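Local coordinates for 3-oxoacyl-[acyl-carrier-protein] synthase 3 (Micrococcus luteus NCTC 2665, PDB 4EWP) that probably catalyses the first condensation of fatty acid synthesis, joining an acetyl group from acetyl-CoA to two carbons from malonyl-ACP, at residues 6-11 with 139-144; 202-207 with 232-237; 46-51 with 276-281; 257-262 with 344-349. All coordinates share one frame; numbering follows the deposited sequence.

Interaction 1: residues 6-11 with 139-144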
loop_
_atom_site.group_PDB
_atom_site.type_symbol
_atom_site.label_atom_id
_atom_site.label_comp_id
_atom_site.label_asym_id
_atom_site.label_seq_id
_atom_site.Cartn_x
_atom_site.Cartn_y
_atom_site.Cartn_z
ATOM N N LYS A 6 12.010 -25.479 -0.600
ATOM C CA LYS A 6 11.065 -25.798 0.463
ATOM C C LYS A 6 9.852 -24.895 0.390
ATOM O O LYS A 6 9.908 -23.822 -0.210
ATOM C CB LYS A 6 11.731 -25.696 1.833
ATOM C CG LYS A 6 12.503 -26.951 2.199
ATOM C CD LYS A 6 13.717 -26.665 3.047
ATOM C CE LYS A 6 13.385 -26.606 4.521
ATOM N NZ LYS A 6 14.635 -26.790 5.322
ATOM N N GLN A 7 8.752 -25.342 0.991
ATOM C CA GLN A 7 7.502 -24.585 1.005
ATOM C C GLN A 7 6.844 -24.650 2.391
ATOM O O GLN A 7 7.031 -25.623 3.123
ATOM C CB GLN A 7 6.534 -25.131 -0.062
ATOM C CG GLN A 7 7.072 -25.150 -1.511
ATOM C CD GLN A 7 7.024 -23.784 -2.182
ATOM O OE1 GLN A 7 6.106 -23.487 -2.954
ATOM N NE2 GLN A 7 8.010 -22.940 -1.883
ATOM N N HIS A 8 6.101 -23.599 2.750
ATOM C CA HIS A 8 5.254 -23.579 3.948
ATOM C C HIS A 8 4.118 -24.592 3.842
ATOM O O HIS A 8 3.540 -24.771 2.764
ATOM C CB HIS A 8 4.579 -22.213 4.085
ATOM C CG HIS A 8 5.426 -21.165 4.729
ATOM N ND1 HIS A 8 6.359 -21.450 5.701
ATOM C CD2 HIS A 8 5.474 -19.822 4.543
ATOM C CE1 HIS A 8 6.943 -20.331 6.091
ATOM N NE2 HIS A 8 6.422 -19.329 5.404
ATOM N N GLU A 9 3.757 -25.217 4.962
ATOM C CA GLU A 9 2.499 -25.959 5.026
ATOM C C GLU A 9 1.326 -24.981 5.176
ATOM O O GLU A 9 1.502 -23.881 5.700
ATOM C CB GLU A 9 2.504 -26.964 6.175
ATOM C CG GLU A 9 3.049 -28.323 5.786
ATOM C CD GLU A 9 3.585 -29.075 6.981
ATOM O OE1 GLU A 9 4.021 -28.401 7.941
ATOM O OE2 GLU A 9 3.569 -30.328 6.971
ATOM N N ARG A 10 0.139 -25.392 4.727
ATOM C CA ARG A 10 -1.033 -24.517 4.707
ATOM C C ARG A 10 -2.170 -25.021 5.602
ATOM O O ARG A 10 -2.485 -26.214 5.617
ATOM C CB ARG A 10 -1.517 -24.345 3.267
ATOM C CG ARG A 10 -0.403 -23.877 2.344
ATOM C CD ARG A 10 -0.831 -23.738 0.887
ATOM N NE ARG A 10 -1.039 -25.032 0.252
ATOM C CZ ARG A 10 -1.176 -25.204 -1.057
ATOM N NH1 ARG A 10 -1.370 -26.417 -1.558
ATOM N NH2 ARG A 10 -1.115 -24.159 -1.868
ATOM N N PRO A 11 -2.795 -24.107 6.363
ATOM C CA PRO A 11 -3.932 -24.538 7.184
ATOM C C PRO A 11 -5.142 -24.706 6.276
ATOM O O PRO A 11 -5.081 -24.295 5.115
ATOM C CB PRO A 11 -4.138 -23.354 8.124
ATOM C CG PRO A 11 -3.744 -22.161 7.281
ATOM C CD PRO A 11 -2.607 -22.644 6.392
ATOM N N SER A 139 -2.087 -19.498 2.693
ATOM C CA SER A 139 -0.858 -19.950 2.035
ATOM C C SER A 139 0.206 -20.336 3.060
ATOM O O SER A 139 1.316 -20.730 2.692
ATOM C CB SER A 139 -0.296 -18.887 1.080
ATOM O OG SER A 139 0.033 -17.694 1.777
ATOM N N GLY A 140 -0.129 -20.203 4.342
ATOM C CA GLY A 140 0.785 -20.558 5.414
ATOM C C GLY A 140 1.910 -19.544 5.595
ATOM O O GLY A 140 2.906 -19.824 6.259
ATOM N N THR A 141 1.752 -18.362 5.011
ATOM C CA THR A 141 2.735 -17.296 5.170
ATOM C C THR A 141 2.619 -16.659 6.553
ATOM O O THR A 141 3.603 -16.180 7.123
ATOM C CB THR A 141 2.546 -16.218 4.079
ATOM O OG1 THR A 141 2.657 -16.829 2.782
ATOM C CG2 THR A 141 3.591 -15.103 4.214
ATOM N N ALA A 142 1.408 -16.670 7.100
ATOM C CA ALA A 142 1.134 -16.046 8.391
ATOM C C ALA A 142 0.029 -16.800 9.147
ATOM O O ALA A 142 -0.937 -17.280 8.551
ATOM C CB ALA A 142 0.752 -14.558 8.197
ATOM N N ARG A 143 0.176 -16.909 10.460
ATOM C CA ARG A 143 -0.853 -17.537 11.283
ATOM C C ARG A 143 -1.824 -16.501 11.876
ATOM O O ARG A 143 -2.998 -16.791 12.085
ATOM C CB ARG A 143 -0.207 -18.379 12.383
ATOM C CG ARG A 143 0.558 -19.599 11.860
ATOM C CD ARG A 143 0.893 -20.573 12.986
ATOM N NE ARG A 143 -0.235 -20.728 13.910
ATOM C CZ ARG A 143 -1.303 -21.490 13.678
ATOM N NH1 ARG A 143 -1.403 -22.181 12.546
ATOM N NH2 ARG A 143 -2.274 -21.557 14.581
ATOM N N HIS A 144 -1.326 -15.296 12.132
ATOM C CA HIS A 144 -2.148 -14.198 12.652
ATOM C C HIS A 144 -1.818 -12.864 11.939
ATOM O O HIS A 144 -0.682 -12.390 11.990
ATOM C CB HIS A 144 -1.943 -14.026 14.160
ATOM C CG HIS A 144 -2.271 -15.244 14.968
ATOM N ND1 HIS A 144 -1.321 -16.175 15.332
ATOM C CD2 HIS A 144 -3.442 -15.673 15.504
ATOM C CE1 HIS A 144 -1.891 -17.127 16.051
ATOM N NE2 HIS A 144 -3.176 -16.843 16.170
#

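Interaction 2: residues 202-207 with 232-237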
loop_
_atom_site.group_PDB
_atom_site.type_symbol
_atom_site.label_atom_id
_atom_site.label_comp_id
_atom_site.label_asym_id
_atom_site.label_seq_id
_atom_site.Cartn_x
_atom_site.Cartn_y
_atom_site.Cartn_z
ATOM N N MET A 202 -8.419 13.592 -5.799
ATOM C CA MET A 202 -7.972 14.836 -5.180
ATOM C C MET A 202 -8.121 15.959 -6.198
ATOM O O MET A 202 -8.171 15.695 -7.391
ATOM C CB MET A 202 -6.517 14.730 -4.742
ATOM C CG MET A 202 -6.198 13.524 -3.867
ATOM S SD MET A 202 -7.074 13.590 -2.285
ATOM C CE MET A 202 -6.288 14.981 -1.495
ATOM N N THR A 203 -8.177 17.203 -5.732
ATOM C CA THR A 203 -8.326 18.365 -6.614
ATOM C C THR A 203 -7.168 18.523 -7.595
ATOM O O THR A 203 -7.354 19.015 -8.719
ATOM C CB THR A 203 -8.467 19.683 -5.815
ATOM O OG1 THR A 203 -7.501 19.712 -4.760
ATOM C CG2 THR A 203 -9.873 19.801 -5.212
ATOM N N HIS A 204 -5.969 18.145 -7.155
ATOM C CA HIS A 204 -4.793 18.168 -8.025
ATOM C C HIS A 204 -3.577 17.500 -7.401
ATOM O O HIS A 204 -3.514 17.277 -6.193
ATOM C CB HIS A 204 -4.434 19.599 -8.442
ATOM C CG HIS A 204 -4.494 20.583 -7.316
ATOM N ND1 HIS A 204 -5.523 21.491 -7.177
ATOM C CD2 HIS A 204 -3.662 20.787 -6.268
ATOM C CE1 HIS A 204 -5.319 22.215 -6.091
ATOM N NE2 HIS A 204 -4.198 21.808 -5.521
ATOM N N SER A 205 -2.614 17.190 -8.257
ATOM C CA SER A 205 -1.387 16.518 -7.867
ATOM C C SER A 205 -0.568 17.285 -6.822
ATOM O O SER A 205 -0.529 18.532 -6.812
ATOM C CB SER A 205 -0.530 16.277 -9.104
ATOM O OG SER A 205 0.799 15.982 -8.738
ATOM N N GLN A 206 0.097 16.526 -5.952
ATOM C CA GLN A 206 0.981 17.102 -4.955
ATOM C C GLN A 206 2.097 17.905 -5.626
ATOM O O GLN A 206 2.578 18.890 -5.073
ATOM C CB GLN A 206 1.566 16.010 -4.055
ATOM C CG GLN A 206 0.518 15.204 -3.293
ATOM C CD GLN A 206 1.132 14.038 -2.539
ATOM O OE1 GLN A 206 2.345 13.820 -2.599
ATOM N NE2 GLN A 206 0.301 13.283 -1.815
ATOM N N LEU A 207 2.490 17.494 -6.829
ATOM C CA LEU A 207 3.525 18.211 -7.573
ATOM C C LEU A 207 3.164 19.668 -7.892
ATOM O O LEU A 207 4.051 20.509 -8.086
ATOM C CB LEU A 207 3.890 17.464 -8.859
ATOM C CG LEU A 207 4.380 16.029 -8.676
ATOM C CD1 LEU A 207 4.787 15.441 -10.020
ATOM C CD2 LEU A 207 5.542 15.985 -7.683
ATOM N N LEU A 232 -4.548 25.330 -2.310
ATOM C CA LEU A 232 -3.478 24.652 -3.034
ATOM C C LEU A 232 -3.231 23.263 -2.441
ATOM O O LEU A 232 -2.887 22.324 -3.158
ATOM C CB LEU A 232 -2.191 25.482 -3.013
ATOM C CG LEU A 232 -1.976 26.496 -4.152
ATOM C CD1 LEU A 232 -3.265 26.794 -4.908
ATOM C CD2 LEU A 232 -1.356 27.782 -3.623
ATOM N N TRP A 233 -3.402 23.131 -1.129
ATOM C CA TRP A 233 -3.352 21.819 -0.497
ATOM C C TRP A 233 -4.404 20.936 -1.172
ATOM O O TRP A 233 -5.575 21.291 -1.216
ATOM C CB TRP A 233 -3.628 21.942 1.000
ATOM C CG TRP A 233 -3.722 20.623 1.723
ATOM C CD1 TRP A 233 -4.847 20.059 2.267
ATOM C CD2 TRP A 233 -2.652 19.703 1.978
ATOM N NE1 TRP A 233 -4.536 18.851 2.853
ATOM C CE2 TRP A 233 -3.198 18.609 2.686
ATOM C CE3 TRP A 233 -1.286 19.702 1.688
ATOM C CZ2 TRP A 233 -2.422 17.527 3.103
ATOM C CZ3 TRP A 233 -0.519 18.622 2.101
ATOM C CH2 TRP A 233 -1.091 17.550 2.799
ATOM N N PRO A 234 -3.986 19.798 -1.738
ATOM C CA PRO A 234 -4.952 18.954 -2.447
ATOM C C PRO A 234 -6.007 18.417 -1.491
ATOM O O PRO A 234 -5.686 18.024 -0.364
ATOM C CB PRO A 234 -4.097 17.787 -2.963
ATOM C CG PRO A 234 -2.704 18.290 -2.959
ATOM C CD PRO A 234 -2.621 19.251 -1.798
ATOM N N THR A 235 -7.256 18.401 -1.941
ATOM C CA THR A 235 -8.343 17.890 -1.125
ATOM C C THR A 235 -9.229 16.961 -1.933
ATOM O O THR A 235 -9.218 16.989 -3.155
ATOM C CB THR A 235 -9.197 19.019 -0.546
ATOM O OG1 THR A 235 -9.683 19.849 -1.615
ATOM C CG2 THR A 235 -8.378 19.853 0.411
ATOM N N LEU A 236 -9.999 16.145 -1.225
ATOM C CA LEU A 236 -10.851 15.133 -1.824
ATOM C C LEU A 236 -12.069 15.755 -2.516
ATOM O O LEU A 236 -12.608 16.776 -2.082
ATOM C CB LEU A 236 -11.288 14.160 -0.730
ATOM C CG LEU A 236 -11.270 12.650 -0.944
ATOM C CD1 LEU A 236 -10.078 12.208 -1.741
ATOM C CD2 LEU A 236 -11.286 11.952 0.415
ATOM N N ARG A 237 -12.496 15.135 -3.608
ATOM C CA ARG A 237 -13.645 15.615 -4.362
ATOM C C ARG A 237 -14.307 14.399 -4.997
ATOM O O ARG A 237 -13.670 13.346 -5.137
ATOM C CB ARG A 237 -13.186 16.655 -5.405
ATOM C CG ARG A 237 -13.675 16.443 -6.827
ATOM C CD ARG A 237 -12.831 15.441 -7.605
ATOM N NE ARG A 237 -13.666 14.493 -8.344
ATOM C CZ ARG A 237 -14.422 14.813 -9.390
ATOM N NH1 ARG A 237 -14.457 16.063 -9.835
ATOM N NH2 ARG A 237 -15.145 13.881 -9.993
HETATM O O HOH W 1 -7.566 21.449 -2.795
#

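Interaction 3: residues 46-51 with 276-281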
loop_
_atom_site.group_PDB
_atom_site.type_symbol
_atom_site.label_atom_id
_atom_site.label_comp_id
_atom_site.label_asym_id
_atom_site.label_seq_id
_atom_site.Cartn_x
_atom_site.Cartn_y
_atom_site.Cartn_z
ATOM N N GLN A 46 -31.024 14.674 5.286
ATOM C CA GLN A 46 -31.887 14.090 4.266
ATOM C C GLN A 46 -31.108 13.457 3.101
ATOM O O GLN A 46 -31.433 12.357 2.654
ATOM C CB GLN A 46 -32.872 15.158 3.761
ATOM C CG GLN A 46 -33.679 14.780 2.529
ATOM C CD GLN A 46 -34.624 15.893 2.083
ATOM O OE1 GLN A 46 -34.623 16.292 0.915
ATOM N NE2 GLN A 46 -35.436 16.394 3.014
ATOM N N ARG A 47 -30.079 14.142 2.616
ATOM C CA ARG A 47 -29.280 13.621 1.503
ATOM C C ARG A 47 -28.359 12.448 1.880
ATOM O O ARG A 47 -28.055 11.592 1.040
ATOM C CB ARG A 47 -28.445 14.743 0.882
ATOM C CG ARG A 47 -29.274 15.885 0.313
ATOM C CD ARG A 47 -29.867 15.523 -1.044
ATOM N NE ARG A 47 -29.164 16.189 -2.142
ATOM C CZ ARG A 47 -28.134 15.674 -2.812
ATOM N NH1 ARG A 47 -27.669 14.468 -2.508
ATOM N NH2 ARG A 47 -27.569 16.368 -3.793
ATOM N N THR A 48 -27.912 12.408 3.131
ATOM C CA THR A 48 -26.845 11.475 3.518
ATOM C C THR A 48 -27.165 10.655 4.766
ATOM O O THR A 48 -26.511 9.646 5.029
ATOM C CB THR A 48 -25.527 12.220 3.758
ATOM O OG1 THR A 48 -25.601 12.924 5.003
ATOM C CG2 THR A 48 -25.272 13.211 2.633
ATOM N N GLY A 49 -28.167 11.094 5.527
ATOM C CA GLY A 49 -28.552 10.420 6.752
ATOM C C GLY A 49 -27.527 10.610 7.852
ATOM O O GLY A 49 -27.521 9.876 8.839
ATOM N N ILE A 50 -26.658 11.602 7.684
ATOM C CA ILE A 50 -25.622 11.889 8.673
ATOM C C ILE A 50 -26.079 12.958 9.660
ATOM O O ILE A 50 -26.619 13.996 9.260
ATOM C CB ILE A 50 -24.315 12.347 7.995
ATOM C CG1 ILE A 50 -23.818 11.258 7.039
ATOM C CG2 ILE A 50 -23.264 12.732 9.038
ATOM C CD1 ILE A 50 -22.475 11.560 6.372
ATOM N N VAL A 51 -25.874 12.693 10.949
ATOM C CA VAL A 51 -26.219 13.653 11.999
ATOM C C VAL A 51 -24.940 14.235 12.578
ATOM O O VAL A 51 -24.781 15.450 12.679
ATOM C CB VAL A 51 -27.015 12.991 13.137
ATOM C CG1 VAL A 51 -27.217 13.965 14.294
ATOM C CG2 VAL A 51 -28.334 12.484 12.623
ATOM N N GLN A 276 -19.793 2.432 4.789
ATOM C CA GLN A 276 -20.733 3.483 5.178
ATOM C C GLN A 276 -20.568 4.752 4.335
ATOM O O GLN A 276 -20.109 5.790 4.824
ATOM C CB GLN A 276 -20.556 3.826 6.660
ATOM C CG GLN A 276 -20.842 2.659 7.613
ATOM C CD GLN A 276 -22.298 2.187 7.557
ATOM O OE1 GLN A 276 -23.199 2.860 8.061
ATOM N NE2 GLN A 276 -22.526 1.020 6.951
ATOM N N ALA A 277 -20.953 4.666 3.065
ATOM C CA ALA A 277 -20.709 5.750 2.127
ATOM C C ALA A 277 -21.761 6.855 2.270
ATOM O O ALA A 277 -21.456 8.053 2.181
ATOM C CB ALA A 277 -20.689 5.203 0.700
ATOM N N ASN A 278 -22.998 6.439 2.518
ATOM C CA ASN A 278 -24.131 7.334 2.426
ATOM C C ASN A 278 -25.401 6.560 2.779
ATOM O O ASN A 278 -25.621 5.457 2.279
ATOM C CB ASN A 278 -24.189 7.860 1.000
ATOM C CG ASN A 278 -25.310 8.809 0.780
ATOM O OD1 ASN A 278 -26.471 8.421 0.820
ATOM N ND2 ASN A 278 -24.980 10.065 0.512
ATOM N N MET A 279 -26.230 7.103 3.664
ATOM C CA MET A 279 -27.401 6.345 4.105
ATOM C C MET A 279 -28.273 5.957 2.917
ATOM O O MET A 279 -28.822 4.851 2.856
ATOM C CB MET A 279 -28.230 7.127 5.114
ATOM C CG MET A 279 -29.305 6.281 5.772
ATOM S SD MET A 279 -28.579 5.107 6.918
ATOM C CE MET A 279 -28.375 6.175 8.343
ATOM N N ARG A 280 -28.403 6.880 1.976
ATOM C CA ARG A 280 -29.164 6.636 0.755
ATOM C C ARG A 280 -28.580 5.450 -0.026
ATOM O O ARG A 280 -29.314 4.578 -0.511
ATOM C CB ARG A 280 -29.205 7.912 -0.087
ATOM C CG ARG A 280 -29.794 7.735 -1.470
ATOM C CD ARG A 280 -31.234 7.220 -1.409
ATOM N NE ARG A 280 -31.855 7.137 -2.735
ATOM C CZ ARG A 280 -32.300 6.007 -3.280
ATOM N NH1 ARG A 280 -32.203 4.870 -2.606
ATOM N NH2 ARG A 280 -32.849 6.007 -4.488
ATOM N N ILE A 281 -27.254 5.406 -0.139
ATOM C CA ILE A 281 -26.624 4.252 -0.779
ATOM C C ILE A 281 -26.901 2.954 0.003
ATOM O O ILE A 281 -27.271 1.929 -0.581
ATOM C CB ILE A 281 -25.116 4.441 -0.963
ATOM C CG1 ILE A 281 -24.853 5.440 -2.095
ATOM C CG2 ILE A 281 -24.458 3.102 -1.265
ATOM C CD1 ILE A 281 -23.395 5.817 -2.273
#

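Interaction 4: residues 257-262 with 344-349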
loop_
_atom_site.group_PDB
_atom_site.type_symbol
_atom_site.label_atom_id
_atom_site.label_comp_id
_atom_site.label_asym_id
_atom_site.label_seq_id
_atom_site.Cartn_x
_atom_site.Cartn_y
_atom_site.Cartn_z
ATOM N N GLU A 257 -22.472 -11.650 -6.400
ATOM C CA GLU A 257 -21.381 -12.517 -6.784
ATOM C C GLU A 257 -20.656 -13.073 -5.539
ATOM O O GLU A 257 -20.345 -14.262 -5.473
ATOM C CB GLU A 257 -20.427 -11.768 -7.704
ATOM C CG GLU A 257 -19.565 -12.665 -8.567
ATOM C CD GLU A 257 -18.736 -11.872 -9.563
ATOM O OE1 GLU A 257 -19.253 -10.848 -10.080
ATOM O OE2 GLU A 257 -17.574 -12.274 -9.815
ATOM N N ALA A 258 -20.400 -12.212 -4.554
ATOM C CA ALA A 258 -19.752 -12.636 -3.315
ATOM C C ALA A 258 -20.609 -13.689 -2.595
ATOM O O ALA A 258 -20.121 -14.746 -2.201
ATOM C CB ALA A 258 -19.464 -11.422 -2.404
ATOM N N LEU A 259 -21.894 -13.421 -2.448
ATOM C CA LEU A 259 -22.799 -14.423 -1.888
ATOM C C LEU A 259 -22.719 -15.738 -2.671
ATOM O O LEU A 259 -22.618 -16.816 -2.078
ATOM C CB LEU A 259 -24.245 -13.913 -1.888
ATOM C CG LEU A 259 -24.594 -12.708 -1.005
ATOM C CD1 LEU A 259 -26.018 -12.277 -1.277
ATOM C CD2 LEU A 259 -24.409 -13.010 0.481
ATOM N N ASP A 260 -22.771 -15.658 -3.999
ATOM C CA ASP A 260 -22.770 -16.871 -4.814
ATOM C C ASP A 260 -21.481 -17.666 -4.635
ATOM O O ASP A 260 -21.526 -18.877 -4.441
ATOM C CB ASP A 260 -23.018 -16.564 -6.292
ATOM C CG ASP A 260 -23.028 -17.821 -7.154
ATOM O OD1 ASP A 260 -24.086 -18.487 -7.224
ATOM O OD2 ASP A 260 -21.981 -18.146 -7.762
ATOM N N ALA A 261 -20.339 -16.981 -4.665
ATOM C CA ALA A 261 -19.049 -17.651 -4.485
ATOM C C ALA A 261 -18.914 -18.227 -3.078
ATOM O O ALA A 261 -18.198 -19.206 -2.866
ATOM C CB ALA A 261 -17.892 -16.695 -4.789
ATOM N N ALA A 262 -19.607 -17.618 -2.120
ATOM C CA ALA A 262 -19.577 -18.087 -0.738
ATOM C C ALA A 262 -20.430 -19.343 -0.568
ATOM O O ALA A 262 -20.213 -20.141 0.351
ATOM C CB ALA A 262 -20.037 -16.978 0.219
ATOM N N ALA A 344 -15.250 -7.506 -1.571
ATOM C CA ALA A 344 -16.315 -8.101 -0.775
ATOM C C ALA A 344 -16.003 -9.524 -0.318
ATOM O O ALA A 344 -15.344 -10.284 -1.034
ATOM C CB ALA A 344 -17.640 -8.089 -1.559
ATOM N N GLN A 345 -16.522 -9.878 0.858
ATOM C CA GLN A 345 -16.436 -11.234 1.402
ATOM C C GLN A 345 -17.647 -11.533 2.262
ATOM O O GLN A 345 -18.262 -10.628 2.829
ATOM C CB GLN A 345 -15.206 -11.397 2.308
ATOM C CG GLN A 345 -13.889 -11.175 1.653
ATOM C CD GLN A 345 -13.366 -9.766 1.852
ATOM O OE1 GLN A 345 -13.950 -8.954 2.575
ATOM N NE2 GLN A 345 -12.247 -9.472 1.210
ATOM N N VAL A 346 -17.969 -12.807 2.397
ATOM C CA VAL A 346 -18.841 -13.223 3.484
ATOM C C VAL A 346 -17.946 -13.712 4.623
ATOM O O VAL A 346 -16.988 -14.476 4.410
ATOM C CB VAL A 346 -19.835 -14.298 3.043
ATOM C CG1 VAL A 346 -20.596 -14.839 4.241
ATOM C CG2 VAL A 346 -20.805 -13.714 1.987
ATOM N N VAL A 347 -18.215 -13.229 5.826
ATOM C CA VAL A 347 -17.379 -13.588 6.957
ATOM C C VAL A 347 -18.215 -14.076 8.128
ATOM O O VAL A 347 -19.320 -13.606 8.343
ATOM C CB VAL A 347 -16.481 -12.420 7.424
ATOM C CG1 VAL A 347 -15.548 -11.961 6.291
ATOM C CG2 VAL A 347 -17.318 -11.265 7.964
ATOM N N ARG A 348 -17.677 -15.048 8.860
ATOM C CA ARG A 348 -18.249 -15.482 10.125
ATOM C C ARG A 348 -17.832 -14.487 11.208
ATOM O O ARG A 348 -16.646 -14.337 11.494
ATOM C CB ARG A 348 -17.725 -16.872 10.455
ATOM C CG ARG A 348 -18.405 -17.535 11.631
ATOM C CD ARG A 348 -18.637 -19.003 11.349
ATOM N NE ARG A 348 -20.039 -19.240 11.024
ATOM C CZ ARG A 348 -20.463 -19.956 9.987
ATOM N NH1 ARG A 348 -19.586 -20.518 9.160
ATOM N NH2 ARG A 348 -21.767 -20.107 9.778
ATOM N N LEU A 349 -18.796 -13.798 11.813
ATOM C CA LEU A 349 -18.455 -12.742 12.762
ATOM C C LEU A 349 -17.807 -13.315 14.012
ATOM O O LEU A 349 -18.203 -14.380 14.490
ATOM C CB LEU A 349 -19.687 -11.929 13.128
ATOM C CG LEU A 349 -20.360 -11.174 11.981
ATOM C CD1 LEU A 349 -21.795 -10.772 12.367
ATOM C CD2 LEU A 349 -19.534 -9.974 11.591
#

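Interaction 1: residues 6-11 with 139-144
H8 reaches the carbonyl of G140 with the face of its imidazole ring. From CB outward, CB lies 3.6 Å from G140 O, and the torsion there sets CG anti to the carbonyl carbon (chi1 -83°), where CG comes to 3.2 Å from G140 O. This oxygen sits 3.0 Å above the ring plane, displaced toward the rim: H8 CD2 is 3.1 Å from G140 O, whereas NE2, at 3.7 Å from that oxygen, ND1 and CE1 are farther off. No hydrogen bond crosses between the segments; the contact here is a carbonyl oxygen over the ring face, with T141 CA also near CD2.

G140 CA approaches E9 O at 3.4 Å in a CA-H...O contact with a 153° angle at the hydrogen. A side chain on G140 would point at 6-11 and collide with this carbonyl. R10 adds its aliphatic stem, CG lying 3.6 Å from S139 O, while P11 CD rests 4.0 Å from G140 N. The guanidinium of R10 has its main partner at P11 O of the second subunit, and S139 O accepts from R138 of that subunit, so the contact is itself part of the dimer interface.

G140, with positive phi (74°) and two bonds back into the last turn, terminates helix 125-138 in a Schellman motif, and the segment ahead of strand 13-22 passes over that end.

Interaction 2: residues 202-207 with 232-237
H204 NE2 donates a hydrogen bond to the carbonyl of L232, with NE2 2.8 Å from L232 O and an N-H...O angle of 162°. The oxygen lies close to the imidazole plane, but seen from the acceptor the donor stands above the carbonyl plane by 39°. CG of H204 is placed between the backbone N and the carbonyl carbon (chi1 44°), and from that position the ring extends to 232-237, where NE2 finds L232 O. An alanine here would probably leave L232 O without this donor and weaken the tie between the two loops.

A second bond runs between backbones: T203 N donates to T235 O at 2.8 Å. It adjoins the antiparallel, non-hydrogen-bonded pair M202-L236, where strands 200-202 and 236-238 form a small two-stranded sheet outside the two larger sheets of the thiolase-like fold. L236 lies near C123 and N306, both predicted active-site residues.

One water is gripped by three protein oxygens. It donates to W233 O, and its oxygen is 2.6 Å from T203 OG1; it is also hydrogen-bonded to T235 OG1, thus joining both threonine hydroxyls to a backbone carbonyl. The indole NE1 of W233 is satisfied by D155 O, and its backbone N by E214 of the second subunit.

Apolar contacts fill in beside these bonds. The thioether of M202 touches L236, SD to CD1 being 3.4 Å, and its methyl CE curls back to 3.9 Å from P234 CB. On the 202-207 side, S205 OG accepts from L207 N at 3.0 Å and caps the start of helix 206-219.

Interaction 3: residues 46-51 with 276-281
M279 and T48 make the close part of this contact, where the beginning of one helix meets the end of another. M279 N donates to T48 O at 2.9 Å, with the donor 42° above the carbonyl plane, and M279 CB follows at 3.1 Å from the same oxygen. M279 CB is also 3.7 Å from G49 CA. A CB on G49 would point toward 276-281 and collide with M279 CB, and the positive phi of G49 (71°) takes the chain out of helix 41-48.

N278 does two jobs with the two arms of its amide. Its CG is anti to the backbone N (chi1 -179°), and OD1 is the N-cap acceptor of helix 279-288, taking a bond from I281 N at 3.3 Å and a weak one from R280 N. ND2 turns to the other segment, giving a weak bond to R47 O at 3.5 Å and lying 3.8 Å from T48 CG2, the two side chains crossing at about a right angle. An alanine here would probably leave the first turn of helix 279-288 without its side-chain cap and R47 O without this weak donor.

Toward solvent the fit slackens. R280 brings CB no closer than 4.0 Å to R47 O; its guanidinium leads away to a salt bridge with E284, and R47, exposed, starts its side chain away from 276-281.

The segment 276-280 is the predicted ACP-binding region, and N278 lies near N306, a predicted active-site residue. Around the contact, M279 packs on helix 301-304, I281 lies against helix 240-262, and T48 touches F166 and L167 of a loop.

Interaction 4: residues 257-262 with 344-349
V346 is the central side chain here, its CG2 methyl meeting two residues of the helix. CG2 of V346 lies 3.8 Å from A262 CB and 4.0 Å from L259 CD2, the leucine and valine side chains crossing at about a right angle. One turn before A262, A258 CB touches A344 CB at 3.9 Å, methyl against methyl. These contacts are apolar, and no hydrogen bond passes between the segments.

The torsions account for the valine's reach: CG1 is anti to the backbone N (chi1 172°), which leaves CG2 anti to the carbonyl carbon and directed to the helix. A258 and A262 stand four residues apart and both point at the strand, as do A344 and V346, two apart on one face of it. With such small residues facing each other, the axes of the short segments approach to 7.7 Å at 49° between their N-to-C directions.

Farther out, A262 N bonds to A258 O at 2.9 Å, tying the two helical alanines into one turn. Strand 341-348 is held by pairing with strand 330-337, to which Q345 and V347 bond, and with 189-192 through A344. Q345, on the opposite face, packs on helix 125-138, while L5 of the second subunit reaches V346.

Helix 240-262 thus covers one face of the C-terminal mixed sheet and helix 125-138 lies on the other, an alpha/beta layering characteristic of the thiolase fold.

How the interactions relate
No two contacts touch; the closest, 2 and 3, have nearest atoms about 11 Å apart. Interactions 1 and 3 lie on opposite sides of the chain's centre, their centres about 41 Å apart, and so do 2 and 4, about 35 Å apart. Along the chain, interaction 1 closes before 2 opens, and 2 closes before 4; interaction 2 is nested within the long loop closed by 3, while 3 crosses both 1 and 4. Helix 240-262 links several of them: it follows strand 236-238 of interaction 2, packs against I281 beside interaction 3 and supplies interaction 4. Interactions 1, 2 and 4 touch the second subunit; no other chain touches interaction 3, at the predicted ACP-binding region.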